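Coenzyme A transferase (Yersinia pestis, PDB 3QLI) probably transfers coenzyme A from an acyl-CoA thioester to acetate or a related carboxylic acid. Local coordinates at residues M145-P150 / R182-V187; H154-L159 / A193-E198. One frame throughout, in Å; residues are numbered along the deposited sequence.

In the fold
Along the chain from the N terminus, strand 143-148 runs through the parallel sheet of the N-terminal domain, and segment 145-150, the first half of contact 1, takes its last residues and the start of the loop after it. The chain turns into 154-159, the first half of contact 2, passes helix 166-172 and strand 175-180, and returns as the loop 182-187, which closes contact 1 across 31 residues. Segment 193-198 then closes contact 2 across 33. The two loops cross, since their segments alternate, and their centres lie about 11 Å apart. S149 and S158 join them through backbone and side chain. Together they fasten a small two-stranded antiparallel sheet over the C-terminal end of strand 143-148.

Contact 1: residues M145-P150 / R182-V187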
loop_
_atom_site.group_PDB
_atom_site.type_symbol
_atom_site.label_atom_id
_atom_site.label_comp_id
_atom_site.label_asym_id
_atom_site.label_seq_id
_atom_site.Cartn_x
_atom_site.Cartn_y
_atom_site.Cartn_z
ATOM N N MET A 145 -27.031 12.336 -3.271
ATOM C CA MET A 145 -28.057 12.549 -2.243
ATOM C C MET A 145 -27.462 12.277 -0.861
ATOM O O MET A 145 -26.758 11.284 -0.670
ATOM C CB MET A 145 -29.279 11.635 -2.502
ATOM C CG MET A 145 -29.703 11.623 -3.983
ATOM S SD MET A 145 -31.419 11.103 -4.282
ATOM C CE MET A 145 -31.314 9.426 -3.674
ATOM N N HIS A 146 -27.752 13.147 0.103
ATOM C CA HIS A 146 -27.143 13.057 1.439
ATOM C C HIS A 146 -28.103 13.725 2.440
ATOM O O HIS A 146 -28.692 14.772 2.136
ATOM C CB HIS A 146 -25.788 13.787 1.408
ATOM C CG HIS A 146 -24.829 13.419 2.511
ATOM N ND1 HIS A 146 -24.985 13.835 3.820
ATOM C CD2 HIS A 146 -23.649 12.756 2.471
ATOM C CE1 HIS A 146 -23.961 13.403 4.544
ATOM N NE2 HIS A 146 -23.137 12.743 3.750
ATOM N N THR A 147 -28.273 13.115 3.610
ATOM C CA THR A 147 -29.008 13.741 4.725
ATOM C C THR A 147 -28.157 14.857 5.351
ATOM O O THR A 147 -26.942 14.693 5.528
ATOM C CB THR A 147 -29.343 12.681 5.797
ATOM O OG1 THR A 147 -30.123 11.631 5.197
ATOM C CG2 THR A 147 -30.089 13.286 7.007
ATOM N N VAL A 148 -28.779 15.993 5.654
ATOM C CA VAL A 148 -28.041 17.141 6.186
ATOM C C VAL A 148 -28.770 17.711 7.380
ATOM O O VAL A 148 -29.947 17.444 7.578
ATOM C CB VAL A 148 -27.870 18.259 5.146
ATOM C CG1 VAL A 148 -27.083 17.744 3.927
ATOM C CG2 VAL A 148 -29.225 18.835 4.741
ATOM N N SER A 149 -28.059 18.489 8.187
ATOM C CA SER A 149 -28.688 19.189 9.290
ATOM C C SER A 149 -29.490 20.342 8.705
ATOM O O SER A 149 -29.325 20.687 7.530
ATOM C CB SER A 149 -27.620 19.720 10.253
ATOM O OG SER A 149 -26.768 20.625 9.568
ATOM N N PRO A 150 -30.377 20.937 9.514
ATOM C CA PRO A 150 -31.187 22.062 9.037
ATOM C C PRO A 150 -30.321 23.244 8.604
ATOM O O PRO A 150 -29.236 23.452 9.153
ATOM C CB PRO A 150 -32.026 22.428 10.272
ATOM C CG PRO A 150 -32.139 21.153 11.031
ATOM C CD PRO A 150 -30.784 20.491 10.859
ATOM N N ARG A 182 -33.610 17.150 11.407
ATOM C CA ARG A 182 -33.177 17.845 12.621
ATOM C C ARG A 182 -32.395 16.911 13.540
ATOM O O ARG A 182 -31.698 17.363 14.452
ATOM C CB ARG A 182 -34.362 18.487 13.359
ATOM C CG ARG A 182 -35.367 17.492 13.883
ATOM C CD ARG A 182 -36.420 18.151 14.783
ATOM N NE ARG A 182 -37.073 17.141 15.613
ATOM C CZ ARG A 182 -38.232 16.558 15.317
ATOM N NH1 ARG A 182 -38.893 16.901 14.218
ATOM N NH2 ARG A 182 -38.737 15.638 16.133
ATOM N N TYR A 183 -32.491 15.606 13.294
ATOM C CA TYR A 183 -31.692 14.646 14.064
ATOM C C TYR A 183 -30.240 14.559 13.588
ATOM O O TYR A 183 -29.400 13.960 14.259
ATOM C CB TYR A 183 -32.325 13.256 14.051
ATOM C CG TYR A 183 -33.609 13.171 14.837
ATOM C CD1 TYR A 183 -33.604 12.785 16.171
ATOM C CD2 TYR A 183 -34.828 13.481 14.248
ATOM C CE1 TYR A 183 -34.778 12.706 16.900
ATOM C CE2 TYR A 183 -36.010 13.410 14.972
ATOM C CZ TYR A 183 -35.979 13.019 16.293
ATOM O OH TYR A 183 -37.152 12.948 17.014
ATOM N N MET A 184 -29.939 15.150 12.435
ATOM C CA MET A 184 -28.558 15.153 11.938
ATOM C C MET A 184 -27.783 16.281 12.618
ATOM O O MET A 184 -28.152 17.440 12.505
ATOM C CB MET A 184 -28.521 15.343 10.412
ATOM C CG MET A 184 -27.101 15.305 9.839
ATOM S SD MET A 184 -26.257 13.730 10.054
ATOM C CE MET A 184 -26.962 12.763 8.721
ATOM N N PRO A 185 -26.710 15.946 13.343
ATOM C CA PRO A 185 -25.959 17.010 14.022
ATOM C C PRO A 185 -25.293 17.997 13.056
ATOM O O PRO A 185 -24.894 17.623 11.946
ATOM C CB PRO A 185 -24.892 16.239 14.809
ATOM C CG PRO A 185 -24.749 14.921 14.057
ATOM C CD PRO A 185 -26.160 14.609 13.626
ATOM N N ARG A 186 -25.189 19.248 13.494
ATOM C CA ARG A 186 -24.460 20.276 12.769
ATOM C C ARG A 186 -22.993 20.157 13.142
ATOM O O ARG A 186 -22.567 20.614 14.207
ATOM C CB ARG A 186 -24.997 21.663 13.133
ATOM C CG ARG A 186 -24.369 22.797 12.346
ATOM C CD ARG A 186 -24.993 24.142 12.706
ATOM N NE ARG A 186 -26.277 24.382 12.051
ATOM C CZ ARG A 186 -27.454 23.930 12.481
ATOM N NH1 ARG A 186 -27.526 23.181 13.578
ATOM N NH2 ARG A 186 -28.567 24.226 11.809
ATOM N N VAL A 187 -22.223 19.527 12.266
ATOM C CA VAL A 187 -20.827 19.219 12.555
ATOM C C VAL A 187 -19.889 20.177 11.840
ATOM O O VAL A 187 -20.098 20.480 10.672
ATOM C CB VAL A 187 -20.517 17.769 12.145
ATOM C CG1 VAL A 187 -19.020 17.496 12.215
ATOM C CG2 VAL A 187 -21.305 16.803 13.040
#
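M184 leans on the end of strand 143-148 and meets T147 methyl to methyl, its CE lying 3.6 Å from T147 CG2. The first torsion sets M184 CG anti to its backbone N (chi1 -178°), and bends at the next two torsions turn SD and then CE back, the side chain crossing T147 obliquely: CG lies 3.7 Å from the backbone N of S149, and CE also lies 3.7 Å from the carbonyl O of T147. A flexible, unbranched methionine suits this buried place, where CG and CE must meet different residues. T147 serves two surroundings, giving CG2 to the methionine while OG1 is hydrogen-bonded to the carbonyl of A49. S149 is equally enclosed. Its CB stands 3.2 Å from the carbonyl O of M184, and its OG accepts a hydrogen bond from the backbone N of S158, a task that suits a short hydroxyl side chain.

Toward P150 the contact becomes more exposed. P150 sets the CG corner of its ring 3.8 Å from R182 CA; the CA-CB bond of the exposed R182 points away, although CB still touches P150 CG. From the other end R186 reaches back. Its chi3 (-80°) turns NE out of the extended line of the chain; NH2 lies 2.8 Å from the carbonyl O of P150, and one guanidinium face lies over S149 OG. Its backbone N is held by N307, next to helix 300-306.

The chemistry therefore divides: between the segments, the buried end is joined mainly by van der Waals packing, with its hydroxyls satisfied by the backbone of A49 and of S158, whereas the outer end places a probably charged guanidinium beside a backbone carbonyl, where its positive charge would be favourably met.

Contact 2: residues H154-L159 / A193-E198; sequences HGYFSL and AIHISE
G155 O accepts the shortest hydrogen bond between 154-159 and 193-198, from I196 N at 2.7 Å, and H195 CA adds a C-H...O contact to the same oxygen. The bond bends at the hydrogen (142°) as the chain leaves the strand for the 3-10 turn 196-198. G155 has a positive phi; a side chain there would run into H195 NE2 and its own preceding carbonyl, which explains the glycine. Further along, F157 and I194 exchange two nearly straight backbone bonds as a hydrogen-bonded antiparallel pair, flanked by the non-hydrogen-bonded pairs Y156-H195 and S158-A193.

On the face shared by Y156 and H195, the imidazole turns an edge to the phenol face in a T-shaped stack, with ring centroids 5.0 Å apart and planes at 69°. H195 CG lies anti to its backbone N (chi1 -168°), and CB makes a CH-pi contact over the same tyrosine face. H195 ND1 and S197 OG, 2.8 Å apart, share a hydrogen bond that limits rotation of the imidazole.

On the face of F157 and I194 the contacts are apolar, completed by I196 and L159 just beyond the strand ends: the F157 ring brings CE2 to I196 CB, 3.9 Å away, and L159 touches I194. Helix 18-25 covers F157 and I196 through Y22, burying these bulky hydrocarbons. Such pairing, through sequence-distant strands, makes a two-stranded antiparallel beta-sheet appended to the parallel, Rossmann-like sheet of the N-terminal domain.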
loop_
_atom_site.group_PDB
_atom_site.type_symbol
_atom_site.label_atom_id
_atom_site.label_comp_id
_atom_site.label_asym_id
_atom_site.label_seq_id
_atom_site.Cartn_x
_atom_site.Cartn_y
_atom_site.Cartn_z
ATOM N N HIS A 154 -27.155 31.481 8.009
ATOM C CA HIS A 154 -26.266 31.965 6.946
ATOM C C HIS A 154 -26.482 31.209 5.635
ATOM O O HIS A 154 -25.792 31.466 4.661
ATOM C CB HIS A 154 -24.794 31.859 7.371
ATOM C CG HIS A 154 -24.483 32.608 8.629
ATOM N ND1 HIS A 154 -24.217 33.960 8.641
ATOM C CD2 HIS A 154 -24.422 32.201 9.918
ATOM C CE1 HIS A 154 -23.987 34.351 9.884
ATOM N NE2 HIS A 154 -24.105 33.301 10.679
ATOM N N GLY A 155 -27.432 30.276 5.618
ATOM C CA GLY A 155 -27.729 29.519 4.406
ATOM C C GLY A 155 -26.987 28.200 4.240
ATOM O O GLY A 155 -27.043 27.593 3.173
ATOM N N TYR A 156 -26.307 27.740 5.288
ATOM C CA TYR A 156 -25.520 26.505 5.210
ATOM C C TYR A 156 -26.210 25.312 5.844
ATOM O O TYR A 156 -26.821 25.428 6.910
ATOM C CB TYR A 156 -24.154 26.689 5.892
ATOM C CG TYR A 156 -23.227 27.623 5.141
ATOM C CD1 TYR A 156 -22.296 27.123 4.231
ATOM C CD2 TYR A 156 -23.291 29.002 5.334
ATOM C CE1 TYR A 156 -21.450 27.981 3.531
ATOM C CE2 TYR A 156 -22.445 29.864 4.643
ATOM C CZ TYR A 156 -21.536 29.348 3.741
ATOM O OH TYR A 156 -20.704 30.194 3.048
ATOM N N PHE A 157 -26.086 24.167 5.177
ATOM C CA PHE A 157 -26.441 22.870 5.744
ATOM C C PHE A 157 -25.149 22.169 6.132
ATOM O O PHE A 157 -24.106 22.419 5.533
ATOM C CB PHE A 157 -27.115 21.995 4.683
ATOM C CG PHE A 157 -28.324 22.606 4.055
ATOM C CD1 PHE A 157 -29.586 22.349 4.563
ATOM C CD2 PHE A 157 -28.206 23.401 2.920
ATOM C CE1 PHE A 157 -30.717 22.886 3.967
ATOM C CE2 PHE A 157 -29.331 23.950 2.326
ATOM C CZ PHE A 157 -30.596 23.686 2.854
ATOM N N SER A 158 -25.207 21.261 7.095
ATOM C CA SER A 158 -24.033 20.460 7.407
ATOM C C SER A 158 -24.212 19.010 6.969
ATOM O O SER A 158 -25.285 18.431 7.146
ATOM C CB SER A 158 -23.768 20.494 8.923
ATOM O OG SER A 158 -22.757 19.579 9.286
ATOM N N LEU A 159 -23.143 18.414 6.435
ATOM C CA LEU A 159 -23.103 16.970 6.184
ATOM C C LEU A 159 -23.094 16.120 7.475
ATOM O O LEU A 159 -23.229 14.888 7.427
ATOM C CB LEU A 159 -21.874 16.621 5.338
ATOM C CG LEU A 159 -21.862 17.226 3.931
ATOM C CD1 LEU A 159 -20.562 16.851 3.242
ATOM C CD2 LEU A 159 -23.063 16.740 3.128
ATOM N N ALA A 193 -19.732 22.075 5.621
ATOM C CA ALA A 193 -20.878 22.961 5.443
ATOM C C ALA A 193 -21.107 23.276 3.964
ATOM O O ALA A 193 -20.167 23.611 3.241
ATOM C CB ALA A 193 -20.663 24.254 6.234
ATOM N N ILE A 194 -22.346 23.161 3.504
ATOM C CA ILE A 194 -22.640 23.454 2.102
ATOM C C ILE A 194 -23.699 24.531 2.009
ATOM O O ILE A 194 -24.763 24.398 2.613
ATOM C CB ILE A 194 -23.218 22.233 1.356
ATOM C CG1 ILE A 194 -22.545 20.931 1.796
ATOM C CG2 ILE A 194 -23.155 22.464 -0.169
ATOM C CD1 ILE A 194 -21.099 20.838 1.433
ATOM N N HIS A 195 -23.429 25.577 1.240
ATOM C CA HIS A 195 -24.372 26.677 1.111
ATOM C C HIS A 195 -25.579 26.305 0.244
ATOM O O HIS A 195 -25.457 25.538 -0.704
ATOM C CB HIS A 195 -23.675 27.905 0.529
ATOM C CG HIS A 195 -24.484 29.153 0.637
ATOM N ND1 HIS A 195 -25.149 29.703 -0.436
ATOM C CD2 HIS A 195 -24.756 29.949 1.699
ATOM C CE1 HIS A 195 -25.779 30.797 -0.045
ATOM N NE2 HIS A 195 -25.556 30.967 1.245
ATOM N N ILE A 196 -26.742 26.875 0.557
ATOM C CA ILE A 196 -27.959 26.574 -0.202
ATOM C C ILE A 196 -27.798 26.864 -1.706
ATOM O O ILE A 196 -28.428 26.215 -2.548
ATOM C CB ILE A 196 -29.182 27.324 0.392
ATOM C CG1 ILE A 196 -30.462 26.934 -0.351
ATOM C CG2 ILE A 196 -28.954 28.826 0.343
ATOM C CD1 ILE A 196 -31.729 27.334 0.363
ATOM N N SER A 197 -26.931 27.811 -2.051
ATOM C CA SER A 197 -26.704 28.130 -3.453
ATOM C C SER A 197 -26.069 26.961 -4.208
ATOM O O SER A 197 -26.047 26.955 -5.435
ATOM C CB SER A 197 -25.850 29.401 -3.597
ATOM O OG SER A 197 -24.543 29.204 -3.087
ATOM N N GLU A 198 -25.568 25.973 -3.471
ATOM C CA GLU A 198 -24.916 24.799 -4.044
ATOM C C GLU A 198 -25.812 23.564 -4.015
ATOM O O GLU A 198 -25.382 22.480 -4.379
ATOM C CB GLU A 198 -23.643 24.468 -3.263
ATOM C CG GLU A 198 -22.386 24.980 -3.908
ATOM C CD GLU A 198 -22.103 26.422 -3.564
ATOM O OE1 GLU A 198 -21.701 26.678 -2.409
ATOM O OE2 GLU A 198 -22.271 27.298 -4.445
#